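PDB 6ICN: methylxanthine N1-demethylase NdmA from Pseudomonas putida, which catalyses the N1-demethylation of caffeine to theobromine and formaldehyde, the first step of caffeine degradation, as a Rieske-type non-heme iron oxygenase. Local coordinates for residues V211-F216 / I362-Y368; I154-S158 / S246-N252; W338-L342 / S355-D359; Y138-W142 / L266-S270. One frame throughout, in Å; residues are numbered along the deposited sequence.

Contact 1: V211-F216 / I362-Y368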
# COMPACT_ATOMS: atom_id res chain seq x y z
N VAL A 211 -32.56 12.97 -35.87
CA VAL A 211 -31.84 13.63 -36.96
C VAL A 211 -31.68 12.70 -38.16
O VAL A 211 -31.54 11.48 -37.99
CB VAL A 211 -30.46 14.13 -36.48
CG1 VAL A 211 -30.62 14.99 -35.23
CG2 VAL A 211 -29.53 12.96 -36.20
N PRO A 212 -31.69 13.22 -39.39
CA PRO A 212 -31.33 12.38 -40.53
C PRO A 212 -29.85 12.02 -40.48
O PRO A 212 -29.02 12.79 -40.00
CB PRO A 212 -31.64 13.27 -41.74
CG PRO A 212 -31.68 14.65 -41.22
CD PRO A 212 -32.08 14.58 -39.78
N MET A 213 -29.54 10.82 -40.96
CA MET A 213 -28.18 10.28 -40.95
C MET A 213 -27.82 9.78 -42.34
O MET A 213 -28.57 9.00 -42.93
CB MET A 213 -28.03 9.13 -39.94
CG MET A 213 -28.35 9.52 -38.52
SD MET A 213 -28.36 8.08 -37.43
CE MET A 213 -26.59 7.71 -37.36
N ASP A 214 -26.67 10.21 -42.84
CA ASP A 214 -26.16 9.80 -44.14
C ASP A 214 -24.95 8.91 -43.99
O ASP A 214 -24.09 9.15 -43.13
CB ASP A 214 -25.76 11.02 -44.98
CG ASP A 214 -26.88 12.00 -45.17
OD1 ASP A 214 -28.05 11.56 -45.24
OD2 ASP A 214 -26.59 13.21 -45.23
N ARG A 215 -24.86 7.89 -44.84
CA ARG A 215 -23.64 7.13 -45.04
C ARG A 215 -22.95 7.66 -46.30
O ARG A 215 -23.57 7.75 -47.36
CB ARG A 215 -23.89 5.64 -45.20
CG ARG A 215 -24.77 4.97 -44.16
CD ARG A 215 -24.81 3.52 -44.49
NE ARG A 215 -25.65 2.71 -43.61
CZ ARG A 215 -25.81 1.41 -43.75
NH1 ARG A 215 -26.60 0.73 -42.93
NH2 ARG A 215 -25.20 0.78 -44.75
N PHE A 216 -21.67 8.00 -46.17
CA PHE A 216 -20.92 8.49 -47.32
C PHE A 216 -19.45 8.18 -47.09
O PHE A 216 -18.90 8.56 -46.05
CB PHE A 216 -21.15 9.99 -47.53
CG PHE A 216 -20.54 10.52 -48.79
CD1 PHE A 216 -21.14 10.29 -50.01
CD2 PHE A 216 -19.36 11.25 -48.75
CE1 PHE A 216 -20.58 10.78 -51.18
CE2 PHE A 216 -18.79 11.74 -49.91
CZ PHE A 216 -19.40 11.50 -51.13
N ILE A 362 -28.12 8.13 -48.49
CA ILE A 362 -28.39 9.51 -48.12
C ILE A 362 -29.84 9.61 -47.70
O ILE A 362 -30.74 9.14 -48.40
CB ILE A 362 -28.10 10.47 -49.29
CG1 ILE A 362 -26.69 10.23 -49.84
CG2 ILE A 362 -28.29 11.91 -48.85
CD1 ILE A 362 -25.58 10.35 -48.81
N GLU A 363 -30.08 10.22 -46.53
CA GLU A 363 -31.45 10.56 -46.17
C GLU A 363 -31.64 12.03 -45.83
O GLU A 363 -32.79 12.46 -45.72
CB GLU A 363 -31.94 9.66 -45.02
CG GLU A 363 -31.44 10.01 -43.67
CD GLU A 363 -31.79 8.97 -42.59
OE1 GLU A 363 -31.97 9.37 -41.44
OE2 GLU A 363 -31.88 7.76 -42.89
N SER A 364 -30.57 12.81 -45.70
CA SER A 364 -30.70 14.25 -45.53
C SER A 364 -30.83 14.92 -46.89
O SER A 364 -30.78 14.27 -47.94
CB SER A 364 -29.51 14.81 -44.75
OG SER A 364 -28.43 15.07 -45.64
N ASP A 365 -30.98 16.24 -46.89
CA ASP A 365 -31.10 17.01 -48.12
C ASP A 365 -29.77 17.65 -48.54
O ASP A 365 -29.77 18.62 -49.30
CB ASP A 365 -32.18 18.08 -47.98
CG ASP A 365 -31.81 19.17 -46.98
OD1 ASP A 365 -30.87 18.95 -46.17
OD2 ASP A 365 -32.45 20.24 -47.00
N ARG A 366 -28.65 17.14 -48.04
CA ARG A 366 -27.37 17.80 -48.28
C ARG A 366 -26.71 17.27 -49.54
O ARG A 366 -27.03 16.18 -50.04
CB ARG A 366 -26.44 17.63 -47.07
CG ARG A 366 -27.08 18.08 -45.77
CD ARG A 366 -26.20 17.73 -44.58
NE ARG A 366 -25.88 16.31 -44.56
CZ ARG A 366 -26.02 15.52 -43.49
NH1 ARG A 366 -26.48 16.02 -42.35
NH2 ARG A 366 -25.69 14.23 -43.55
N SER A 367 -25.73 18.04 -50.02
CA SER A 367 -25.39 18.05 -51.44
C SER A 367 -24.92 16.69 -51.93
O SER A 367 -25.51 16.12 -52.86
CB SER A 367 -24.33 19.12 -51.71
OG SER A 367 -24.12 19.30 -53.11
N TYR A 368 -23.84 16.16 -51.35
CA TYR A 368 -23.20 14.92 -51.84
C TYR A 368 -24.21 13.80 -52.14
O TYR A 368 -23.87 12.80 -52.77
CB TYR A 368 -22.16 14.42 -50.83
CG TYR A 368 -22.64 14.35 -49.39
CD1 TYR A 368 -23.77 13.62 -49.04
CD2 TYR A 368 -21.95 15.02 -48.37
CE1 TYR A 368 -24.21 13.55 -47.73
CE2 TYR A 368 -22.39 14.96 -47.06
CZ TYR A 368 -23.51 14.22 -46.74
OH TYR A 368 -23.96 14.16 -45.45
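Pro-212 and Asp-214 meet the C-terminal tail running in the opposite direction, Asp-214 CA lying 4.6 Å from Ile-362 CA and Pro-212 CA 5.4 Å from Ser-364 CA. In the helix-grip fold of Rieske oxygenases the catalytic domain is built on an antiparallel sheet, and strand 214-216 is an outermost strand of it here; the tail lies beside it, an example of a chain end gripped largely by a buried carboxylate. Asp-214 OD1 takes two backbone N-H groups, Glu-363 N at 2.8 Å, nearly in line with the C-O bond, and Ser-364 N at 2.9 Å through its syn lone pair. The other oxygen, OD2, accepts from Ser-364 OG, though its exact place is unsure, and faces Tyr-368 OH and the guanidinium of Arg-366, a salt-bridge partner modelled too close to be trusted in detail. Ser-364 OG also accepts from Arg-366 N at 3.2 Å, which closes an ST turn. With an alanine at Ser-364 that hydroxyl is gone, and the ST turn would probably lose its closing bond, and Asp-214 a likely donor. Glu-363 returns the grip: with CG placed between its backbone N and carbonyl carbon (chi1 77°) and the chain extended beyond, OE1 reaches Met-213 N at 2.9 Å, met from above the carboxylate plane, and is shared with Lys-330 in a salt bridge. Farther along, Phe-216 and Tyr-368 form an offset stack, ring centroids 4.9 Å apart and planes at 15°, with Tyr-368 CB held over the Phe-216 face, 4.1 Å from its centroid.

Contact 2: I154-S158 / S246-N252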
# COMPACT_ATOMS: atom_id res chain seq x y z
N ILE A 154 -7.40 5.32 -42.93
CA ILE A 154 -7.34 5.91 -41.59
C ILE A 154 -8.46 6.93 -41.43
O ILE A 154 -8.72 7.73 -42.36
CB ILE A 154 -5.96 6.55 -41.35
CG1 ILE A 154 -4.92 5.43 -41.25
CG2 ILE A 154 -5.96 7.44 -40.09
CD1 ILE A 154 -3.46 5.90 -41.27
N PRO A 155 -9.16 6.95 -40.29
CA PRO A 155 -10.25 7.90 -40.05
C PRO A 155 -9.95 9.36 -40.32
O PRO A 155 -8.80 9.81 -40.27
CB PRO A 155 -10.55 7.68 -38.56
CG PRO A 155 -10.27 6.23 -38.36
CD PRO A 155 -9.08 5.92 -39.24
N TYR A 156 -11.01 10.12 -40.60
CA TYR A 156 -10.92 11.53 -40.93
C TYR A 156 -10.96 12.40 -39.67
O TYR A 156 -11.87 12.27 -38.85
CB TYR A 156 -12.08 11.88 -41.87
CG TYR A 156 -12.35 13.36 -42.08
CD1 TYR A 156 -11.51 14.14 -42.86
CD2 TYR A 156 -13.48 13.96 -41.53
CE1 TYR A 156 -11.78 15.49 -43.07
CE2 TYR A 156 -13.77 15.31 -41.74
CZ TYR A 156 -12.91 16.07 -42.51
OH TYR A 156 -13.19 17.40 -42.71
N PHE A 157 -9.98 13.29 -39.55
CA PHE A 157 -9.92 14.34 -38.54
C PHE A 157 -9.96 15.68 -39.27
O PHE A 157 -9.03 16.01 -40.01
CB PHE A 157 -8.63 14.18 -37.72
CG PHE A 157 -8.41 15.23 -36.66
CD1 PHE A 157 -9.47 15.85 -36.01
CD2 PHE A 157 -7.11 15.56 -36.28
CE1 PHE A 157 -9.24 16.81 -35.00
CE2 PHE A 157 -6.87 16.50 -35.27
CZ PHE A 157 -7.93 17.14 -34.64
N SER A 158 -11.03 16.46 -39.05
CA SER A 158 -11.26 17.65 -39.87
C SER A 158 -10.25 18.77 -39.59
O SER A 158 -10.01 19.62 -40.46
CB SER A 158 -12.69 18.17 -39.65
OG SER A 158 -12.90 18.66 -38.33
N SER A 246 -16.05 8.12 -38.97
CA SER A 246 -15.39 7.10 -39.78
C SER A 246 -15.61 5.73 -39.16
O SER A 246 -15.13 5.45 -38.05
CB SER A 246 -13.90 7.40 -39.91
OG SER A 246 -13.68 8.63 -40.59
N MET A 247 -16.34 4.85 -39.85
CA MET A 247 -16.68 3.55 -39.27
C MET A 247 -15.43 2.71 -39.11
O MET A 247 -14.57 2.72 -39.99
CB MET A 247 -17.72 2.81 -40.12
CG MET A 247 -19.06 3.54 -40.15
SD MET A 247 -19.90 3.43 -38.54
CE MET A 247 -20.38 1.73 -38.56
N PRO A 248 -15.34 1.94 -38.01
CA PRO A 248 -16.36 1.72 -36.98
C PRO A 248 -16.27 2.56 -35.70
O PRO A 248 -17.27 2.64 -35.00
CB PRO A 248 -16.16 0.26 -36.60
CG PRO A 248 -14.69 0.02 -36.83
CD PRO A 248 -14.27 0.93 -37.95
N PHE A 249 -15.11 3.13 -35.36
CA PHE A 249 -14.95 3.62 -33.99
C PHE A 249 -14.48 5.06 -33.86
O PHE A 249 -14.26 5.53 -32.73
CB PHE A 249 -13.98 2.72 -33.21
CG PHE A 249 -14.43 1.30 -33.08
CD1 PHE A 249 -15.75 0.98 -32.74
CD2 PHE A 249 -13.54 0.27 -33.30
CE1 PHE A 249 -16.16 -0.35 -32.65
CE2 PHE A 249 -13.93 -1.07 -33.20
CZ PHE A 249 -15.26 -1.37 -32.88
N ALA A 250 -14.30 5.79 -34.95
CA ALA A 250 -13.77 7.15 -34.88
C ALA A 250 -14.89 8.16 -35.04
O ALA A 250 -15.75 8.01 -35.91
CB ALA A 250 -12.71 7.37 -35.95
N ILE A 251 -14.88 9.20 -34.20
CA ILE A 251 -15.87 10.26 -34.25
C ILE A 251 -15.18 11.61 -34.38
O ILE A 251 -14.37 11.98 -33.52
CB ILE A 251 -16.80 10.25 -33.03
CG1 ILE A 251 -17.55 8.92 -32.94
CG2 ILE A 251 -17.76 11.45 -33.05
CD1 ILE A 251 -18.06 8.65 -31.55
N ASN A 252 -15.51 12.36 -35.43
CA ASN A 252 -15.07 13.74 -35.61
C ASN A 252 -16.28 14.64 -35.38
O ASN A 252 -17.24 14.59 -36.15
CB ASN A 252 -14.47 13.95 -37.00
CG ASN A 252 -13.84 15.33 -37.16
OD1 ASN A 252 -12.65 15.52 -36.90
ND2 ASN A 252 -14.64 16.30 -37.60
O HOH W 1 -14.13 10.55 -38.52
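Pro-155 is pressed against Ala-250 so closely that the two CB atoms stand 3.4 Å apart, tighter than usual van der Waals contact, while Ser-246 CB closes in on the same Pro-155 CB at 3.6 Å. Beside this tight packing Ser-246 OG accepts the N-H of Tyr-156 at 3.1 Å in an almost straight bond (174°). One water bridges loop and strand, donating to Tyr-156 O and accepting from Ser-246 N; the looser side is that of Tyr-156, which is exposed and whose ring meets Asn-252 ND2 obliquely. Such features illustrate how a linker is seated on a beta hairpin. Residues 154-158 lead from the Rieske domain toward the catalytic sheet and lie across strands 239-246 and 250-257, whose connection passes through the cis peptide before Pro-248. Farther on, buried Asn-252, its CG anti to the backbone N, offers both ends of its amide to Ser-158. OD1 receives Ser-158 N at 2.9 Å from well above the carbonyl plane (51° out of it), whereas ND2 donates to Ser-158 OG at 3.0 Å, nearly in the amide plane. The same OD1 sits at the rim of the Phe-157 ring, in its plane and 3.3 Å from CD1.

Contact 3: W338-L342 / S355-D359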
# COMPACT_ATOMS: atom_id res chain seq x y z
N TRP A 338 -25.58 -0.81 -39.22
CA TRP A 338 -24.45 -0.79 -40.15
C TRP A 338 -23.37 -1.78 -39.73
O TRP A 338 -22.83 -2.51 -40.57
CB TRP A 338 -23.89 0.62 -40.28
CG TRP A 338 -23.04 0.83 -41.53
CD1 TRP A 338 -22.70 -0.10 -42.47
CD2 TRP A 338 -22.47 2.06 -41.95
NE1 TRP A 338 -21.94 0.49 -43.47
CE2 TRP A 338 -21.79 1.82 -43.18
CE3 TRP A 338 -22.48 3.36 -41.43
CZ2 TRP A 338 -21.11 2.82 -43.86
CZ3 TRP A 338 -21.81 4.36 -42.10
CH2 TRP A 338 -21.13 4.08 -43.32
N LEU A 339 -23.03 -1.84 -38.44
CA LEU A 339 -22.04 -2.81 -38.00
C LEU A 339 -22.46 -4.24 -38.36
O LEU A 339 -21.63 -5.05 -38.79
CB LEU A 339 -21.80 -2.71 -36.49
CG LEU A 339 -21.06 -1.48 -35.98
CD1 LEU A 339 -20.82 -1.64 -34.47
CD2 LEU A 339 -19.74 -1.27 -36.70
N ARG A 340 -23.74 -4.57 -38.16
CA ARG A 340 -24.25 -5.88 -38.53
C ARG A 340 -24.05 -6.15 -40.02
O ARG A 340 -23.63 -7.25 -40.41
CB ARG A 340 -25.75 -6.01 -38.16
CG ARG A 340 -26.33 -7.45 -38.31
CD ARG A 340 -27.84 -7.56 -38.01
NE ARG A 340 -28.31 -6.49 -37.10
CZ ARG A 340 -29.30 -5.62 -37.36
NH1 ARG A 340 -29.93 -5.62 -38.53
NH2 ARG A 340 -29.61 -4.73 -36.40
N GLU A 341 -24.33 -5.15 -40.86
CA GLU A 341 -24.16 -5.30 -42.30
C GLU A 341 -22.69 -5.52 -42.66
O GLU A 341 -22.37 -6.29 -43.57
CB GLU A 341 -24.69 -4.08 -43.04
CG GLU A 341 -26.20 -3.90 -42.98
CD GLU A 341 -26.64 -2.60 -43.61
OE1 GLU A 341 -25.83 -2.00 -44.36
OE2 GLU A 341 -27.78 -2.16 -43.37
N LEU A 342 -21.79 -4.82 -41.97
CA LEU A 342 -20.37 -4.99 -42.25
C LEU A 342 -19.90 -6.39 -41.87
O LEU A 342 -19.12 -7.02 -42.60
CB LEU A 342 -19.56 -3.91 -41.53
CG LEU A 342 -19.73 -2.48 -42.08
CD1 LEU A 342 -19.26 -1.40 -41.10
CD2 LEU A 342 -18.99 -2.34 -43.43
N SER A 355 -18.58 -2.82 -50.73
CA SER A 355 -19.86 -2.18 -51.03
C SER A 355 -20.60 -1.78 -49.75
O SER A 355 -21.12 -0.66 -49.65
CB SER A 355 -20.72 -3.13 -51.86
OG SER A 355 -20.12 -3.34 -53.13
N ALA A 356 -20.66 -2.68 -48.78
CA ALA A 356 -21.31 -2.36 -47.51
C ALA A 356 -20.69 -1.14 -46.85
O ALA A 356 -21.40 -0.28 -46.31
CB ALA A 356 -21.24 -3.57 -46.58
N LEU A 357 -19.36 -1.02 -46.90
CA LEU A 357 -18.68 0.10 -46.27
C LEU A 357 -18.85 1.39 -47.04
O LEU A 357 -19.14 2.43 -46.45
CB LEU A 357 -17.18 -0.21 -46.12
CG LEU A 357 -16.37 0.88 -45.42
CD1 LEU A 357 -16.89 1.07 -43.97
CD2 LEU A 357 -14.90 0.51 -45.41
N LEU A 358 -18.64 1.36 -48.37
CA LEU A 358 -18.46 2.59 -49.13
C LEU A 358 -19.66 3.01 -49.97
O LEU A 358 -19.66 4.13 -50.49
CB LEU A 358 -17.22 2.46 -50.04
CG LEU A 358 -15.89 2.31 -49.31
CD1 LEU A 358 -14.74 2.10 -50.31
CD2 LEU A 358 -15.63 3.53 -48.42
N ASP A 359 -20.69 2.19 -50.09
CA ASP A 359 -21.87 2.62 -50.84
C ASP A 359 -22.58 3.75 -50.10
O ASP A 359 -22.74 3.69 -48.87
CB ASP A 359 -22.85 1.48 -51.09
CG ASP A 359 -22.38 0.52 -52.17
OD1 ASP A 359 -21.43 0.85 -52.91
OD2 ASP A 359 -22.96 -0.58 -52.28
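Trp-338 makes the polar link to Ala-356, its indole NE1 donating to Ala-356 O at 3.0 Å with an N-H...O angle of 152°. The carbonyl lies a little off the ring plane (16°), and the donor stands above the carbonyl plane (43° out of it). With CG anti to the backbone N, the indole is carried across to the second helix, and farther along the same edge CZ2 comes to 3.3 Å from Leu-357 O in the ring plane. These contacts belong to a helical hairpin, a case of consecutive helices, 330-348 and 350-358, folded back on each other through a very short connection; Asp-359 is where the second leaves helical geometry. Replacing Trp-338 by a phenylalanine removes the indole N-H, so Ala-356 O would probably be left without this donor and a gap would open beside Leu-357 O, where CZ2 had been. Apolar packing is the work of Leu-342, whose CD2 branch lies against the backbone joining Ala-356 to Leu-357, 4.1 Å from Ala-356 CB and 3.9 Å from Leu-357 CB. Outside the pair, Arg-215 lies on Trp-338 as a cation-pi partner and is salt-bridged to Glu-341, while Phe-220 meets the indole edge-to-face.

Contact 4: Y138-W142 / L266-S270. With CFF (caffeine), chain F.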
# COMPACT_ATOMS: atom_id res chain seq x y z
N TYR A 138 -2.00 12.32 -37.50
CA TYR A 138 -2.58 13.16 -36.45
C TYR A 138 -1.87 13.03 -35.12
O TYR A 138 -2.42 13.42 -34.09
CB TYR A 138 -4.07 12.88 -36.22
CG TYR A 138 -4.88 12.70 -37.48
CD1 TYR A 138 -4.79 13.62 -38.52
CD2 TYR A 138 -5.72 11.61 -37.62
CE1 TYR A 138 -5.55 13.47 -39.67
CE2 TYR A 138 -6.49 11.45 -38.78
CZ TYR A 138 -6.38 12.37 -39.79
OH TYR A 138 -7.13 12.23 -40.94
N GLY A 139 -0.64 12.48 -35.10
CA GLY A 139 0.02 12.29 -33.82
C GLY A 139 -0.30 10.98 -33.14
O GLY A 139 0.12 10.76 -31.99
N LEU A 140 -1.04 10.11 -33.81
CA LEU A 140 -1.28 8.75 -33.34
C LEU A 140 -0.62 7.76 -34.28
O LEU A 140 -0.36 8.06 -35.46
CB LEU A 140 -2.78 8.44 -33.25
CG LEU A 140 -3.69 9.45 -32.51
CD1 LEU A 140 -5.15 8.99 -32.49
CD2 LEU A 140 -3.20 9.72 -31.10
N ILE A 141 -0.39 6.56 -33.77
CA ILE A 141 0.12 5.44 -34.56
C ILE A 141 -1.04 4.50 -34.82
O ILE A 141 -1.72 4.07 -33.87
CB ILE A 141 1.26 4.70 -33.82
CG1 ILE A 141 2.42 5.64 -33.53
CG2 ILE A 141 1.70 3.47 -34.62
CD1 ILE A 141 3.03 6.22 -34.77
N TRP A 142 -1.27 4.17 -36.10
CA TRP A 142 -2.40 3.36 -36.54
C TRP A 142 -1.93 2.04 -37.12
O TRP A 142 -0.92 1.99 -37.83
CB TRP A 142 -3.21 4.10 -37.61
CG TRP A 142 -3.68 5.45 -37.21
CD1 TRP A 142 -2.95 6.62 -37.19
CD2 TRP A 142 -5.01 5.80 -36.81
NE1 TRP A 142 -3.75 7.66 -36.79
CE2 TRP A 142 -5.01 7.18 -36.53
CE3 TRP A 142 -6.19 5.06 -36.60
CZ2 TRP A 142 -6.16 7.86 -36.11
CZ3 TRP A 142 -7.31 5.73 -36.19
CH2 TRP A 142 -7.29 7.11 -35.94
N LEU A 266 -13.76 17.98 -31.66
CA LEU A 266 -13.41 16.83 -30.82
C LEU A 266 -13.24 15.61 -31.71
O LEU A 266 -14.14 15.26 -32.49
CB LEU A 266 -14.49 16.55 -29.77
CG LEU A 266 -14.81 17.71 -28.84
CD1 LEU A 266 -16.16 17.46 -28.18
CD2 LEU A 266 -13.72 17.87 -27.78
N PHE A 267 -12.09 14.96 -31.61
CA PHE A 267 -11.82 13.75 -32.38
C PHE A 267 -11.58 12.64 -31.37
O PHE A 267 -10.59 12.66 -30.62
CB PHE A 267 -10.62 13.94 -33.30
CG PHE A 267 -10.22 12.72 -34.08
CD1 PHE A 267 -10.93 12.33 -35.21
CD2 PHE A 267 -9.13 11.95 -33.68
CE1 PHE A 267 -10.55 11.21 -35.93
CE2 PHE A 267 -8.74 10.82 -34.40
CZ PHE A 267 -9.45 10.45 -35.53
N ASN A 268 -12.51 11.69 -31.32
CA ASN A 268 -12.44 10.61 -30.33
C ASN A 268 -12.41 9.28 -31.06
O ASN A 268 -13.24 9.03 -31.94
CB ASN A 268 -13.63 10.69 -29.36
CG ASN A 268 -13.43 9.80 -28.13
OD1 ASN A 268 -13.88 8.65 -28.12
ND2 ASN A 268 -12.72 10.33 -27.10
N VAL A 269 -11.46 8.42 -30.70
CA VAL A 269 -11.37 7.09 -31.31
C VAL A 269 -10.94 6.07 -30.26
O VAL A 269 -10.11 6.35 -29.39
CB VAL A 269 -10.43 7.11 -32.54
CG1 VAL A 269 -9.01 7.63 -32.17
CG2 VAL A 269 -10.38 5.74 -33.23
N SER A 270 -11.53 4.87 -30.33
CA SER A 270 -11.27 3.80 -29.37
C SER A 270 -10.41 2.72 -30.03
O SER A 270 -10.74 2.24 -31.12
CB SER A 270 -12.57 3.16 -28.86
OG SER A 270 -13.45 4.10 -28.27
N1 CFF F . -18.86 14.50 -25.83
C2 CFF F . -19.46 15.68 -26.21
C10 CFF F . -19.50 13.23 -26.14
C6 CFF F . -17.70 14.51 -25.17
N3 CFF F . -18.88 16.86 -25.91
O11 CFF F . -20.50 15.66 -26.79
C12 CFF F . -19.51 18.12 -26.31
C4 CFF F . -17.70 16.88 -25.24
C5 CFF F . -17.11 15.72 -24.87
N9 CFF F . -16.92 17.89 -24.83
O13 CFF F . -17.18 13.48 -24.84
N7 CFF F . -15.96 16.03 -24.25
C8 CFF F . -15.84 17.36 -24.22
C14 CFF F . -14.86 15.31 -23.62
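At the junction of the Rieske-domain sheet with the catalytic-domain sheet, Leu-140 and Trp-142 of strand 140-144 meet Phe-267 and Val-269 of strand 263-274. The axes of the short strand segments 140-142 and 266-270 approach to 11.4 Å, their directions 43° apart, a spacing bridged wholly by side chains without a hydrogen bond. Leu-140 and Val-269 reach toward each other tip to tip, CD1 to CG1 at 4.1 Å. Trp-142 enters from the opposite direction to Phe-267: CH2, at the far end of the indole, is 4.0 Å from Phe-267 CZ, each atom near the plane of the other ring, so the two aromatics meet rim against rim. The same CH2 lies 4.2 Å from Val-269 CG1, the branch placed between backbone N and carbonyl carbon (chi1 57°), which brings it within touch of both Leu-140 CD1 and Trp-142 CH2. Tyr-138 completes the cluster with a T-shaped pair, its edge toward the face of Phe-267, centroids 5.8 Å apart and planes at 68°. This is sheet-to-sheet packing between domains, a good example of alternation along a strand in a helix-grip fold: Phe-267 and Val-269 serve the Rieske side, whereas Asn-268 and Ser-270 touch helix 179-186 and Leu-266 lines the caffeine pocket. Polar groups of the cluster are met nearby, Trp-142 NE1 by Arg-137 O and Tyr-138 OH by Pro-155 O; Phe-157 also packs on both Tyr-138 and Phe-267. Across the strand, Leu-266 CD1 lies 3.4 Å from C4 of caffeine, with N9 of the imidazole part its next neighbour.

Overall arrangement
Followed from the N terminus, the chain opens contact 4 at 138-142, then contact 2 at 154-158 and contact 1 at 211-216. Contact 2 closes first, at 246-252, nested within the loop that contact 4 closes at 266-270; their centres are 8 Å apart, and neighbouring strands 250-257 and 263-274 join them. Contact 3 opens and closes at 338-342 and 355-359, inside the loop that contact 1 completes at 362-368. Contact 1 crosses both earlier loops and fastens the C-terminal tail to edge strand 214-216 of the catalytic sheet. Contacts 2 and 4 tie the Rieske domain and linker to that sheet; contact 3 folds the C-terminal helices, touching contact 2 through Met-247 and contact 1 through Arg-215.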